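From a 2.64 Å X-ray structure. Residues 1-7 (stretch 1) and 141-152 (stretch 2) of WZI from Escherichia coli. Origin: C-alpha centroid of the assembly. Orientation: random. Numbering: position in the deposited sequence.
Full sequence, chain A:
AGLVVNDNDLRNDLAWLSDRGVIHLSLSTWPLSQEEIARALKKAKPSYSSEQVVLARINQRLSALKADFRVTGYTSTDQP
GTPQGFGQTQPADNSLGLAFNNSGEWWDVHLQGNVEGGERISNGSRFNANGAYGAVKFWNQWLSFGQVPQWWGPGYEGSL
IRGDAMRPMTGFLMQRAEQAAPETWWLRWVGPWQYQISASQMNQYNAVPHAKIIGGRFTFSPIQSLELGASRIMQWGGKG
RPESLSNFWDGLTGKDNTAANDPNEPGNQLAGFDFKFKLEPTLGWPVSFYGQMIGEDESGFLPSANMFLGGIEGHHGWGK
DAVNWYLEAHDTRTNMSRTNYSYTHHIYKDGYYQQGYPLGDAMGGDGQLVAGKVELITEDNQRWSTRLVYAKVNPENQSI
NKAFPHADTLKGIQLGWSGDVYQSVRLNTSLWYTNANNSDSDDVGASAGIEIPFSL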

# COMPACT_ATOMS: atom_id res chain seq x y z
N ALA A 1 7.69 -16.97 -7.45
CA ALA A 1 8.81 -16.48 -6.59
C ALA A 1 9.01 -14.96 -6.73
O ALA A 1 8.51 -14.33 -7.66
CB ALA A 1 10.10 -17.21 -6.94
N GLY A 2 9.73 -14.38 -5.78
CA GLY A 2 10.16 -13.01 -5.84
C GLY A 2 9.25 -12.04 -5.12
O GLY A 2 8.69 -12.37 -4.09
N LEU A 3 9.13 -10.83 -5.67
CA LEU A 3 8.32 -9.79 -5.05
C LEU A 3 6.83 -10.05 -5.26
O LEU A 3 6.43 -10.67 -6.24
CB LEU A 3 8.67 -8.42 -5.63
CG LEU A 3 10.13 -7.99 -5.52
CD1 LEU A 3 10.27 -6.54 -5.99
CD2 LEU A 3 10.65 -8.19 -4.10
N VAL A 4 6.04 -9.57 -4.30
CA VAL A 4 4.58 -9.66 -4.36
C VAL A 4 4.06 -8.26 -4.01
O VAL A 4 3.99 -7.89 -2.84
CB VAL A 4 4.02 -10.72 -3.38
CG1 VAL A 4 2.56 -11.02 -3.69
CG2 VAL A 4 4.86 -11.98 -3.45
N VAL A 5 3.75 -7.48 -5.04
CA VAL A 5 3.31 -6.10 -4.88
C VAL A 5 1.88 -6.02 -4.33
O VAL A 5 1.17 -7.02 -4.27
CB VAL A 5 3.39 -5.31 -6.21
CG1 VAL A 5 4.85 -5.17 -6.65
CG2 VAL A 5 2.54 -5.97 -7.29
N ASN A 6 1.48 -4.81 -3.93
CA ASN A 6 0.18 -4.58 -3.32
C ASN A 6 -0.96 -5.33 -4.02
O ASN A 6 -1.36 -4.95 -5.11
CB ASN A 6 -0.18 -3.09 -3.31
CG ASN A 6 0.86 -2.23 -2.63
OD1 ASN A 6 1.99 -2.66 -2.38
ND2 ASN A 6 0.48 -1.00 -2.33
N ASP A 7 -1.45 -6.40 -3.40
CA ASP A 7 -2.70 -7.04 -3.80
C ASP A 7 -3.62 -6.96 -2.60
O ASP A 7 -3.18 -7.18 -1.47
CB ASP A 7 -2.47 -8.49 -4.18
CG ASP A 7 -3.73 -9.17 -4.68
OD1 ASP A 7 -4.29 -8.70 -5.69
OD2 ASP A 7 -4.15 -10.20 -4.08
N GLN A 141 19.01 -11.48 -0.38
CA GLN A 141 18.54 -10.13 -0.70
C GLN A 141 17.95 -10.11 -2.10
O GLN A 141 18.49 -10.70 -3.03
CB GLN A 141 19.66 -9.09 -0.58
CG GLN A 141 20.54 -9.22 0.65
CD GLN A 141 19.76 -9.53 1.92
OE1 GLN A 141 18.79 -8.84 2.25
NE2 GLN A 141 20.17 -10.56 2.64
N TRP A 142 16.81 -9.44 -2.23
CA TRP A 142 16.19 -9.17 -3.52
C TRP A 142 16.56 -7.80 -4.03
O TRP A 142 16.30 -6.79 -3.36
CB TRP A 142 14.68 -9.26 -3.40
CG TRP A 142 14.13 -10.64 -3.54
CD1 TRP A 142 13.50 -11.40 -2.56
CD2 TRP A 142 14.11 -11.46 -4.75
NE1 TRP A 142 13.10 -12.61 -3.08
CE2 TRP A 142 13.45 -12.71 -4.38
CE3 TRP A 142 14.56 -11.29 -6.04
CZ2 TRP A 142 13.26 -13.73 -5.29
CZ3 TRP A 142 14.36 -12.32 -6.95
CH2 TRP A 142 13.72 -13.52 -6.58
N LEU A 143 17.17 -7.75 -5.21
CA LEU A 143 17.49 -6.50 -5.88
C LEU A 143 16.57 -6.35 -7.07
O LEU A 143 16.47 -7.25 -7.89
CB LEU A 143 18.95 -6.47 -6.34
CG LEU A 143 19.40 -5.16 -7.02
CD1 LEU A 143 19.09 -3.94 -6.16
CD2 LEU A 143 20.89 -5.24 -7.34
N SER A 144 15.93 -5.19 -7.17
CA SER A 144 14.88 -4.98 -8.16
C SER A 144 15.05 -3.69 -8.97
O SER A 144 15.49 -2.68 -8.44
CB SER A 144 13.56 -4.92 -7.43
OG SER A 144 12.52 -4.76 -8.36
N PHE A 145 14.71 -3.73 -10.25
CA PHE A 145 14.61 -2.51 -11.05
C PHE A 145 13.29 -2.49 -11.79
O PHE A 145 12.86 -3.51 -12.32
CB PHE A 145 15.75 -2.36 -12.06
CG PHE A 145 15.67 -1.07 -12.84
CD1 PHE A 145 16.14 0.12 -12.29
CD2 PHE A 145 15.08 -1.03 -14.10
CE1 PHE A 145 16.04 1.31 -13.00
CE2 PHE A 145 14.98 0.16 -14.80
CZ PHE A 145 15.47 1.33 -14.25
N GLY A 146 12.66 -1.32 -11.83
CA GLY A 146 11.38 -1.15 -12.50
C GLY A 146 10.53 -0.05 -11.90
O GLY A 146 11.04 0.89 -11.27
N GLN A 147 9.22 -0.16 -12.10
CA GLN A 147 8.27 0.76 -11.50
C GLN A 147 7.44 -0.04 -10.53
O GLN A 147 6.30 -0.42 -10.85
CB GLN A 147 7.39 1.42 -12.56
CG GLN A 147 8.14 2.44 -13.39
CD GLN A 147 7.29 3.15 -14.42
OE1 GLN A 147 6.24 2.66 -14.84
NE2 GLN A 147 7.76 4.31 -14.86
N VAL A 148 8.00 -0.30 -9.35
CA VAL A 148 7.33 -1.14 -8.35
C VAL A 148 6.65 -0.28 -7.29
O VAL A 148 7.31 0.53 -6.64
CB VAL A 148 8.31 -2.11 -7.64
CG1 VAL A 148 7.59 -2.91 -6.56
CG2 VAL A 148 8.97 -3.02 -8.66
N PRO A 149 5.33 -0.47 -7.10
CA PRO A 149 4.66 0.20 -5.99
C PRO A 149 5.06 -0.38 -4.64
O PRO A 149 5.39 -1.59 -4.53
CB PRO A 149 3.17 -0.07 -6.25
CG PRO A 149 3.15 -1.32 -7.05
CD PRO A 149 4.38 -1.26 -7.91
N GLN A 150 5.01 0.48 -3.62
CA GLN A 150 5.29 0.07 -2.24
C GLN A 150 4.10 0.35 -1.34
O GLN A 150 3.11 1.00 -1.75
CB GLN A 150 6.50 0.84 -1.69
CG GLN A 150 7.83 0.51 -2.34
CD GLN A 150 8.80 1.68 -2.30
OE1 GLN A 150 8.54 2.74 -2.88
NE2 GLN A 150 9.92 1.48 -1.62
N TRP A 151 4.19 -0.17 -0.11
CA TRP A 151 3.32 0.25 0.97
C TRP A 151 4.07 0.20 2.25
O TRP A 151 4.58 -0.86 2.63
CB TRP A 151 2.10 -0.62 1.07
CG TRP A 151 1.06 -0.14 2.05
CD1 TRP A 151 0.97 -0.42 3.41
CD2 TRP A 151 -0.10 0.70 1.76
NE1 TRP A 151 -0.13 0.18 3.96
CE2 TRP A 151 -0.82 0.86 3.02
CE3 TRP A 151 -0.61 1.30 0.61
CZ2 TRP A 151 -1.99 1.61 3.10
CZ3 TRP A 151 -1.79 2.04 0.71
CH2 TRP A 151 -2.46 2.18 1.93
N TRP A 152 4.16 1.34 2.93
CA TRP A 152 4.90 1.44 4.19
C TRP A 152 3.99 1.69 5.38
O TRP A 152 3.57 2.83 5.63
CB TRP A 152 5.96 2.52 4.09
CG TRP A 152 7.18 2.09 3.32
CD1 TRP A 152 7.34 0.95 2.54
CD2 TRP A 152 8.44 2.80 3.21
NE1 TRP A 152 8.59 0.91 1.98
CE2 TRP A 152 9.30 1.99 2.35
CE3 TRP A 152 8.93 4.00 3.71
CZ2 TRP A 152 10.58 2.36 2.04
CZ3 TRP A 152 10.23 4.37 3.39
CH2 TRP A 152 11.03 3.57 2.57

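The N-terminal segment of WZI packs against a strand and the loop that follows it mainly through apolar side chains, with a single weak hydrogen bond at the far end of the contact. The two stretches lie in the same chain but at least 139 residues apart in sequence, so the contact is long-range within the chain, and between them they bury 436 Å² counted over both sides. They run in the same general direction: Gly2 lies nearest Trp142, Val5 nearest Pro149 and Asn6 nearest Gln150. The corresponding CA-to-CA distances, 7.5 Å for Gly2 to Trp142, 6.5 Å for Val5 to Pro149 and 7.0 Å for Asn6 to Gln150, are too long for neighbouring strands of one sheet, and no backbone-to-backbone hydrogen bond joins the stretches. Side chains fill the space instead. From Gly2 to Val5 stretch 1 advances three residues while stretch 2, turning a corner at Gly146, advances seven from Trp142 to Pro149.

At the first end, Gly2 passes close to the indole of Trp142, its CA 3.2 Å from Trp142 CZ2. An ideal CB on Gly2 would lie 3.6 Å from Trp142 CH2, in contact with the ring but not in collision. The backbone angles of Gly2 (phi 95°, psi -145°) call for glycine on their own account, since a CB would also be jammed against the carbonyl O of Ala1. The indole nitrogen of Trp142 is hydrogen-bonded elsewhere in the structure.

Leu3 continues the contact. Its CA-to-CB bond points sideways, but the m, t rotamer brings the end of the side chain nearer to stretch 2. There its two methyls reach different residues: Leu3 CD2 lies 4.2 Å from Trp142 CB, an apolar contact, while Leu3 CD1 comes to 3.7 Å from Ser144 OG, where a methyl can offer van der Waals packing but no hydrogen bond. Trp142 and Ser144 both point toward stretch 1, whereas Leu143 between them points away, the alternation expected of an extended strand. The next residue of stretch 1, Val4, is out of reach.

Val5 points back toward stretch 2, beyond the corner. Val5 CG1 meets Val148 CG1 at 3.6 Å, a close methyl-to-methyl contact, and Val5 CB lies 4.1 Å from Pro149 CG, so the branched side chain packs against both a neighbouring valine and the proline ring. These pairings are purely hydrophobic.

Asn6 supplies the polar element. Its CA-to-CB bond points toward stretch 2, and in the m rotamer Asn6 ND2 donates a weak hydrogen bond to Gln150 O, 3.4 Å long with an N-H...O angle of 155°. The acceptor is a backbone carbonyl; the CA-to-CB bond of Gln150 points away, and its side-chain amide is hydrogen-bonded elsewhere in the structure. The same amide nitrogen, Asn6 ND2, lies 3.8 Å from Trp151 CB, near the base of a side chain whose end leads away. Asp7 then leaves the contact, its side chain capping the start of a helix.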